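Local structure of lysine/ornithine decarboxylase (Vibrio vulnificus, 2PLJ) at residues H23-H31 / R401-F410; T301-Q309 / I316-I324. The protein probably decarboxylates both lysine and ornithine, yielding cadaverine and putrescine, with pyridoxal phosphate as cofactor in a beta/alpha-barrel fold. All coordinates share one frame; numbering follows the deposited sequence.

Both interactions belong to one mixed beta-sheet of this decarboxylase and illustrate how the chemistry of a strand pair can vary with its place in a sheet. Interaction 1 pairs parallel strands from near the two ends of the modelled chain; it is partly buried, several of its residues are solvent-exposed, and waters complete its polar network. Interaction 2 is an antiparallel hairpin nested in sequence between them; it is buried, bulged, and held by direct bonds, including a carboxylate that grips a backbone NH and a hydroxyl. The second subunit packs widely on interaction 2 but meets interaction 1 at Arg401. The contacts touch where Ala402 packs on Asp322.

Interaction 1. Residues H23-H31 / R401-F410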
# COMPACT_ATOMS: atom_id res chain seq x y z
N HIS A 23 11.58 10.33 -5.22
CA HIS A 23 10.35 10.43 -6.06
C HIS A 23 9.84 11.88 -6.20
O HIS A 23 8.65 12.11 -6.38
CB HIS A 23 9.24 9.55 -5.48
CG HIS A 23 9.62 8.11 -5.30
ND1 HIS A 23 9.84 7.54 -4.06
CD2 HIS A 23 9.81 7.12 -6.20
CE1 HIS A 23 10.16 6.27 -4.21
NE2 HIS A 23 10.15 5.99 -5.50
N SER A 24 10.73 12.87 -6.11
CA SER A 24 10.28 14.26 -6.15
C SER A 24 11.34 15.23 -6.63
O SER A 24 12.54 15.04 -6.39
CB SER A 24 9.77 14.73 -4.77
OG SER A 24 9.07 15.98 -4.85
N GLN A 25 10.90 16.28 -7.31
CA GLN A 25 11.78 17.44 -7.58
C GLN A 25 11.00 18.73 -7.61
O GLN A 25 9.77 18.72 -7.71
CB GLN A 25 12.56 17.27 -8.89
CG GLN A 25 11.69 17.21 -10.15
CD GLN A 25 12.58 17.04 -11.41
OE1 GLN A 25 13.29 17.96 -11.80
NE2 GLN A 25 12.57 15.85 -12.00
N SER A 26 11.73 19.84 -7.53
CA SER A 26 11.11 21.17 -7.50
C SER A 26 11.35 21.99 -8.75
O SER A 26 12.45 21.91 -9.34
CB SER A 26 11.64 21.94 -6.29
OG SER A 26 11.19 21.37 -5.06
N ILE A 27 10.34 22.76 -9.16
CA ILE A 27 10.52 23.79 -10.19
C ILE A 27 10.66 25.10 -9.45
O ILE A 27 9.68 25.62 -8.89
CB ILE A 27 9.36 23.89 -11.22
CG1 ILE A 27 9.23 22.57 -12.00
CG2 ILE A 27 9.58 25.10 -12.17
CD1 ILE A 27 8.02 22.51 -12.97
N PHE A 28 11.89 25.63 -9.43
CA PHE A 28 12.17 26.90 -8.78
C PHE A 28 12.23 28.01 -9.82
O PHE A 28 12.22 29.20 -9.49
CB PHE A 28 13.50 26.82 -8.04
CG PHE A 28 13.48 25.94 -6.83
CD1 PHE A 28 12.73 26.32 -5.69
CD2 PHE A 28 14.23 24.77 -6.78
CE1 PHE A 28 12.73 25.51 -4.53
CE2 PHE A 28 14.25 23.96 -5.64
CZ PHE A 28 13.48 24.31 -4.51
N ASP A 29 12.33 27.62 -11.09
CA ASP A 29 12.46 28.59 -12.18
C ASP A 29 11.74 27.99 -13.37
O ASP A 29 12.32 27.22 -14.14
CB ASP A 29 13.95 28.84 -12.47
CG ASP A 29 14.19 29.69 -13.71
OD1 ASP A 29 13.25 29.94 -14.50
OD2 ASP A 29 15.35 30.10 -13.91
N ILE A 30 10.45 28.33 -13.51
CA ILE A 30 9.64 27.92 -14.66
C ILE A 30 10.15 28.53 -15.98
O ILE A 30 9.83 28.04 -17.06
CB ILE A 30 8.14 28.29 -14.44
CG1 ILE A 30 7.23 27.56 -15.45
CG2 ILE A 30 7.92 29.81 -14.48
CD1 ILE A 30 6.96 26.12 -15.09
N HIS A 31 10.96 29.59 -15.87
CA HIS A 31 11.49 30.40 -17.00
C HIS A 31 10.45 31.39 -17.52
O HIS A 31 10.56 32.60 -17.28
CB HIS A 31 12.06 29.55 -18.16
CG HIS A 31 12.88 28.38 -17.71
ND1 HIS A 31 14.16 28.52 -17.19
CD2 HIS A 31 12.61 27.05 -17.68
CE1 HIS A 31 14.63 27.32 -16.87
NE2 HIS A 31 13.71 26.42 -17.15
N ARG A 401 6.99 4.72 -8.98
CA ARG A 401 6.01 5.55 -8.32
C ARG A 401 5.90 6.85 -9.12
O ARG A 401 6.86 7.32 -9.71
CB ARG A 401 6.45 5.88 -6.88
CG ARG A 401 6.49 4.66 -5.95
CD ARG A 401 6.68 5.09 -4.55
NE ARG A 401 7.07 4.00 -3.66
CZ ARG A 401 7.02 4.08 -2.33
NH1 ARG A 401 6.58 5.19 -1.78
NH2 ARG A 401 7.37 3.05 -1.56
N ALA A 402 4.72 7.46 -9.10
CA ALA A 402 4.57 8.82 -9.62
C ALA A 402 5.61 9.75 -8.98
O ALA A 402 5.87 9.67 -7.77
CB ALA A 402 3.18 9.33 -9.33
N GLN A 403 6.19 10.61 -9.81
CA GLN A 403 7.11 11.64 -9.34
C GLN A 403 6.32 12.87 -8.94
O GLN A 403 5.46 13.35 -9.70
CB GLN A 403 8.10 11.99 -10.46
CG GLN A 403 9.19 12.94 -9.96
CD GLN A 403 10.26 13.28 -10.97
OE1 GLN A 403 11.26 13.90 -10.61
NE2 GLN A 403 10.08 12.87 -12.24
N THR A 404 6.61 13.41 -7.77
CA THR A 404 5.99 14.66 -7.35
C THR A 404 6.78 15.87 -7.88
O THR A 404 8.01 15.93 -7.74
CB THR A 404 5.84 14.71 -5.80
OG1 THR A 404 4.89 13.71 -5.37
CG2 THR A 404 5.32 16.06 -5.33
N ILE A 405 6.08 16.81 -8.48
CA ILE A 405 6.71 18.04 -8.98
C ILE A 405 6.20 19.20 -8.12
O ILE A 405 5.00 19.48 -8.11
CB ILE A 405 6.37 18.33 -10.46
CG1 ILE A 405 6.65 17.09 -11.36
CG2 ILE A 405 7.17 19.55 -10.92
CD1 ILE A 405 8.09 16.61 -11.29
N ALA A 406 7.11 19.86 -7.39
CA ALA A 406 6.71 20.92 -6.44
C ALA A 406 6.80 22.26 -7.14
O ALA A 406 7.88 22.63 -7.67
CB ALA A 406 7.60 20.90 -5.19
N LEU A 407 5.69 22.99 -7.11
CA LEU A 407 5.55 24.29 -7.76
C LEU A 407 5.25 25.42 -6.78
O LEU A 407 4.58 25.22 -5.73
CB LEU A 407 4.39 24.24 -8.78
CG LEU A 407 4.31 23.02 -9.72
CD1 LEU A 407 2.95 22.95 -10.42
CD2 LEU A 407 5.42 23.12 -10.71
N ASN A 408 5.75 26.62 -7.10
CA ASN A 408 5.33 27.84 -6.40
C ASN A 408 5.75 27.91 -4.93
O ASN A 408 5.13 28.65 -4.15
CB ASN A 408 3.82 28.09 -6.53
CG ASN A 408 3.35 28.14 -7.97
OD1 ASN A 408 4.05 28.67 -8.85
ND2 ASN A 408 2.18 27.56 -8.23
N GLU A 409 6.82 27.19 -4.56
CA GLU A 409 7.30 27.29 -3.17
C GLU A 409 7.60 28.73 -2.78
O GLU A 409 7.16 29.21 -1.72
CB GLU A 409 8.54 26.43 -2.89
CG GLU A 409 8.93 26.49 -1.39
CD GLU A 409 10.14 25.64 -1.04
OE1 GLU A 409 10.63 24.89 -1.90
OE2 GLU A 409 10.57 25.70 0.12
N PHE A 410 8.34 29.43 -3.65
CA PHE A 410 8.70 30.81 -3.35
C PHE A 410 7.87 31.79 -4.16
O PHE A 410 7.77 31.66 -5.38
CB PHE A 410 10.21 31.00 -3.50
CG PHE A 410 10.99 30.12 -2.56
CD1 PHE A 410 10.88 30.30 -1.18
CD2 PHE A 410 11.79 29.10 -3.05
CE1 PHE A 410 11.58 29.45 -0.30
CE2 PHE A 410 12.50 28.27 -2.18
CZ PHE A 410 12.37 28.44 -0.80
O HOH W 1 5.96 11.29 -5.13
O HOH W 2 9.58 4.38 -7.79
O HOH W 3 9.74 23.60 -4.25
O HOH W 4 8.75 25.43 -6.11
O HOH W 5 7.38 27.03 -9.32
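Ser24, Gln25 and Ser26 run parallel to Thr404, Ile405 and Ala406, and the backbone groups between them alternate in the manner of a parallel ladder. His23 O takes the N-H of Thr404 (2.8 Å), Thr404 O that of Gln25, Gln25 O that of Ala406, and Ala406 O that of Ile27. Water 1 donates to His23 O as well, bridging it to Ala402 O and Thr404 OG1. Past the ladder, Ile27 O receives two waters, one reaching Asn408 N and the other Glu409 N, so solvent carries on where direct pairing stops.

Among side chains, Gln25 NE2 gives Gln403 OE1 a short bond of 2.7 Å, nearly straight at 162°; the acceptor lies close to the donor's amide plane, although the two amides are turned 43° apart. The Gln403 chain reaches this position extended, its CG anti to the backbone N (chi1 -173°). The His23 ring lies over Arg401, whose CD sits 3.8 Å from the ring centroid in a CH-pi contact, while Arg401 NH2 forms salt bridges with Asp395 of its own chain and with Asp395 of the second subunit. Ile27 lies alongside Leu407, with CD1 against Leu407 CD2, and also meets Ile405 CG2. Glu409 OE1 accepts from water 3, which also binds Ser26 OG, and Glu409 OE2 pairs with Arg95. The chemistry implies a terminal strand fastened chiefly by backbone bonds, supplemented by one glutamine-glutamine amide bond and by bridging waters.

Interaction 2. Residues T301-Q309 / I316-I324; sequences TSVASVMGQ and IWYYLDDGI
This is a buried beta-hairpin contact in the mixed sheet, where strand 300-312 turns back along strand 315-320, and its pairing is interrupted by an irregularity. Met307 N donates to Tyr319 O at 2.8 Å, and Tyr319 N returns a bond of 3.0 Å to Gly308 O. Met307 and Gly308 thus both face Tyr319. On one face of the sheet, Val306 sets CG2 against Leu320 CD2 and CG1 against Tyr318 CD1. Gln309 lies alongside Tyr318, its amide turned 80° from the ring; Lys373 and Leu374 take up its polar end.

Where strand 315-320 ends, Asp321 folds back over Ser305. With chi1 at 53°, its CG sits between backbone N and carbonyl carbon, and the carboxylate uses both oxygens: OD1 accepts Ser305 N at 2.8 Å and OD2 accepts Ser305 OG at 2.7 Å, each met from above the carboxylate plane. Asp321 N closes the exchange on Ser305 O. The Tyr319 ring, its edge toward Gly308 and Gln309, meets Phe187 of the second subunit with nearly parallel planes, and Met307 O accepts from Lys158 of that subunit. Two residues set opposite one make this a classic beta bulge, here within a hairpin of the sheet that accompanies the beta/alpha barrel.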
# COMPACT_ATOMS: atom_id res chain seq x y z
N THR A 301 -2.50 17.52 -7.75
CA THR A 301 -3.24 16.99 -8.90
C THR A 301 -2.47 15.82 -9.48
O THR A 301 -1.27 15.96 -9.72
CB THR A 301 -3.32 18.10 -9.96
OG1 THR A 301 -3.96 19.24 -9.38
CG2 THR A 301 -4.14 17.61 -11.19
N SER A 302 -3.12 14.68 -9.70
CA SER A 302 -2.40 13.52 -10.24
C SER A 302 -2.55 13.51 -11.76
O SER A 302 -3.55 13.98 -12.28
CB SER A 302 -2.93 12.20 -9.67
OG SER A 302 -4.31 12.01 -10.02
N VAL A 303 -1.52 12.99 -12.42
CA VAL A 303 -1.52 12.88 -13.87
C VAL A 303 -1.04 11.47 -14.20
O VAL A 303 0.09 11.08 -13.83
CB VAL A 303 -0.59 13.94 -14.55
CG1 VAL A 303 -0.66 13.82 -16.08
CG2 VAL A 303 -0.93 15.35 -14.08
N ALA A 304 -1.90 10.70 -14.86
CA ALA A 304 -1.51 9.37 -15.36
C ALA A 304 -1.75 9.30 -16.85
O ALA A 304 -2.50 10.11 -17.40
CB ALA A 304 -2.32 8.27 -14.66
N SER A 305 -1.07 8.37 -17.50
CA SER A 305 -1.22 8.19 -18.94
C SER A 305 -1.68 6.79 -19.28
O SER A 305 -1.45 5.83 -18.51
CB SER A 305 0.08 8.57 -19.66
OG SER A 305 1.03 7.52 -19.65
N VAL A 306 -2.32 6.66 -20.43
CA VAL A 306 -2.87 5.38 -20.88
C VAL A 306 -1.74 4.56 -21.55
O VAL A 306 -1.18 4.98 -22.56
CB VAL A 306 -4.01 5.59 -21.92
CG1 VAL A 306 -4.50 4.27 -22.45
CG2 VAL A 306 -5.17 6.38 -21.30
N MET A 307 -1.44 3.39 -20.98
CA MET A 307 -0.44 2.45 -21.51
C MET A 307 -0.98 1.58 -22.65
O MET A 307 -0.25 1.25 -23.59
CB MET A 307 0.11 1.56 -20.40
CG MET A 307 0.80 2.33 -19.27
SD MET A 307 1.79 1.25 -18.21
CE MET A 307 0.64 -0.07 -17.78
N GLY A 308 -2.25 1.21 -22.53
CA GLY A 308 -2.93 0.41 -23.54
C GLY A 308 -4.41 0.34 -23.20
O GLY A 308 -4.89 0.99 -22.25
N GLN A 309 -5.10 -0.48 -23.96
CA GLN A 309 -6.56 -0.51 -23.89
C GLN A 309 -7.14 -1.71 -24.61
O GLN A 309 -6.54 -2.22 -25.56
CB GLN A 309 -7.14 0.79 -24.47
CG GLN A 309 -6.66 1.15 -25.89
CD GLN A 309 -7.24 2.45 -26.37
OE1 GLN A 309 -8.41 2.51 -26.78
NE2 GLN A 309 -6.44 3.50 -26.32
N ILE A 316 -14.76 -0.15 -22.66
CA ILE A 316 -13.36 0.07 -23.02
C ILE A 316 -12.56 0.16 -21.73
O ILE A 316 -12.79 1.06 -20.90
CB ILE A 316 -13.10 1.36 -23.85
CG1 ILE A 316 -13.95 1.41 -25.13
CG2 ILE A 316 -11.59 1.48 -24.21
CD1 ILE A 316 -13.66 2.66 -26.00
N TRP A 317 -11.64 -0.79 -21.57
CA TRP A 317 -10.68 -0.74 -20.45
C TRP A 317 -9.43 0.05 -20.86
O TRP A 317 -8.80 -0.27 -21.86
CB TRP A 317 -10.25 -2.15 -20.06
CG TRP A 317 -11.26 -2.91 -19.27
CD1 TRP A 317 -12.53 -3.28 -19.66
CD2 TRP A 317 -11.09 -3.40 -17.94
NE1 TRP A 317 -13.16 -3.98 -18.65
CE2 TRP A 317 -12.30 -4.06 -17.58
CE3 TRP A 317 -10.05 -3.34 -17.01
CZ2 TRP A 317 -12.47 -4.68 -16.32
CZ3 TRP A 317 -10.22 -3.96 -15.76
CH2 TRP A 317 -11.43 -4.60 -15.42
N TYR A 318 -9.11 1.09 -20.08
CA TYR A 318 -7.83 1.79 -20.18
C TYR A 318 -6.91 1.35 -19.04
O TYR A 318 -7.32 1.34 -17.88
CB TYR A 318 -8.03 3.31 -20.12
CG TYR A 318 -8.92 3.83 -21.23
CD1 TYR A 318 -8.49 3.80 -22.56
CD2 TYR A 318 -10.21 4.32 -20.95
CE1 TYR A 318 -9.29 4.28 -23.60
CE2 TYR A 318 -11.04 4.80 -22.00
CZ TYR A 318 -10.56 4.77 -23.32
OH TYR A 318 -11.35 5.22 -24.36
N TYR A 319 -5.66 1.01 -19.37
CA TYR A 319 -4.70 0.54 -18.39
C TYR A 319 -3.72 1.69 -18.19
O TYR A 319 -2.96 2.02 -19.11
CB TYR A 319 -4.00 -0.71 -18.89
CG TYR A 319 -4.96 -1.84 -19.20
CD1 TYR A 319 -5.29 -2.80 -18.25
CD2 TYR A 319 -5.58 -1.93 -20.47
CE1 TYR A 319 -6.19 -3.84 -18.53
CE2 TYR A 319 -6.48 -2.94 -20.75
CZ TYR A 319 -6.80 -3.90 -19.80
OH TYR A 319 -7.69 -4.89 -20.14
N LEU A 320 -3.78 2.30 -17.01
CA LEU A 320 -2.97 3.49 -16.72
C LEU A 320 -1.62 3.15 -16.10
O LEU A 320 -1.44 2.02 -15.61
CB LEU A 320 -3.74 4.45 -15.78
CG LEU A 320 -5.18 4.80 -16.21
CD1 LEU A 320 -5.82 5.75 -15.22
CD2 LEU A 320 -5.24 5.39 -17.63
N ASP A 321 -0.72 4.13 -16.06
CA ASP A 321 0.59 3.97 -15.41
C ASP A 321 0.60 4.32 -13.90
O ASP A 321 1.67 4.42 -13.29
CB ASP A 321 1.70 4.74 -16.17
CG ASP A 321 1.35 6.20 -16.41
OD1 ASP A 321 0.41 6.70 -15.77
OD2 ASP A 321 2.04 6.85 -17.26
N ASP A 322 -0.59 4.51 -13.33
CA ASP A 322 -0.72 4.73 -11.87
C ASP A 322 -2.02 4.04 -11.44
O ASP A 322 -2.95 3.86 -12.25
CB ASP A 322 -0.78 6.23 -11.57
CG ASP A 322 -0.27 6.58 -10.14
OD1 ASP A 322 0.02 5.65 -9.31
OD2 ASP A 322 -0.09 7.79 -9.88
N GLY A 323 -2.08 3.60 -10.19
CA GLY A 323 -3.28 2.92 -9.71
C GLY A 323 -3.25 2.65 -8.22
O GLY A 323 -2.62 3.39 -7.47
N ILE A 324 -3.97 1.61 -7.80
CA ILE A 324 -4.24 1.37 -6.37
C ILE A 324 -3.03 0.95 -5.58
O ILE A 324 -3.04 1.02 -4.34
CB ILE A 324 -5.39 0.35 -6.11
CG1 ILE A 324 -4.85 -1.09 -6.22
CG2 ILE A 324 -6.63 0.71 -6.98
CD1 ILE A 324 -5.82 -2.17 -5.74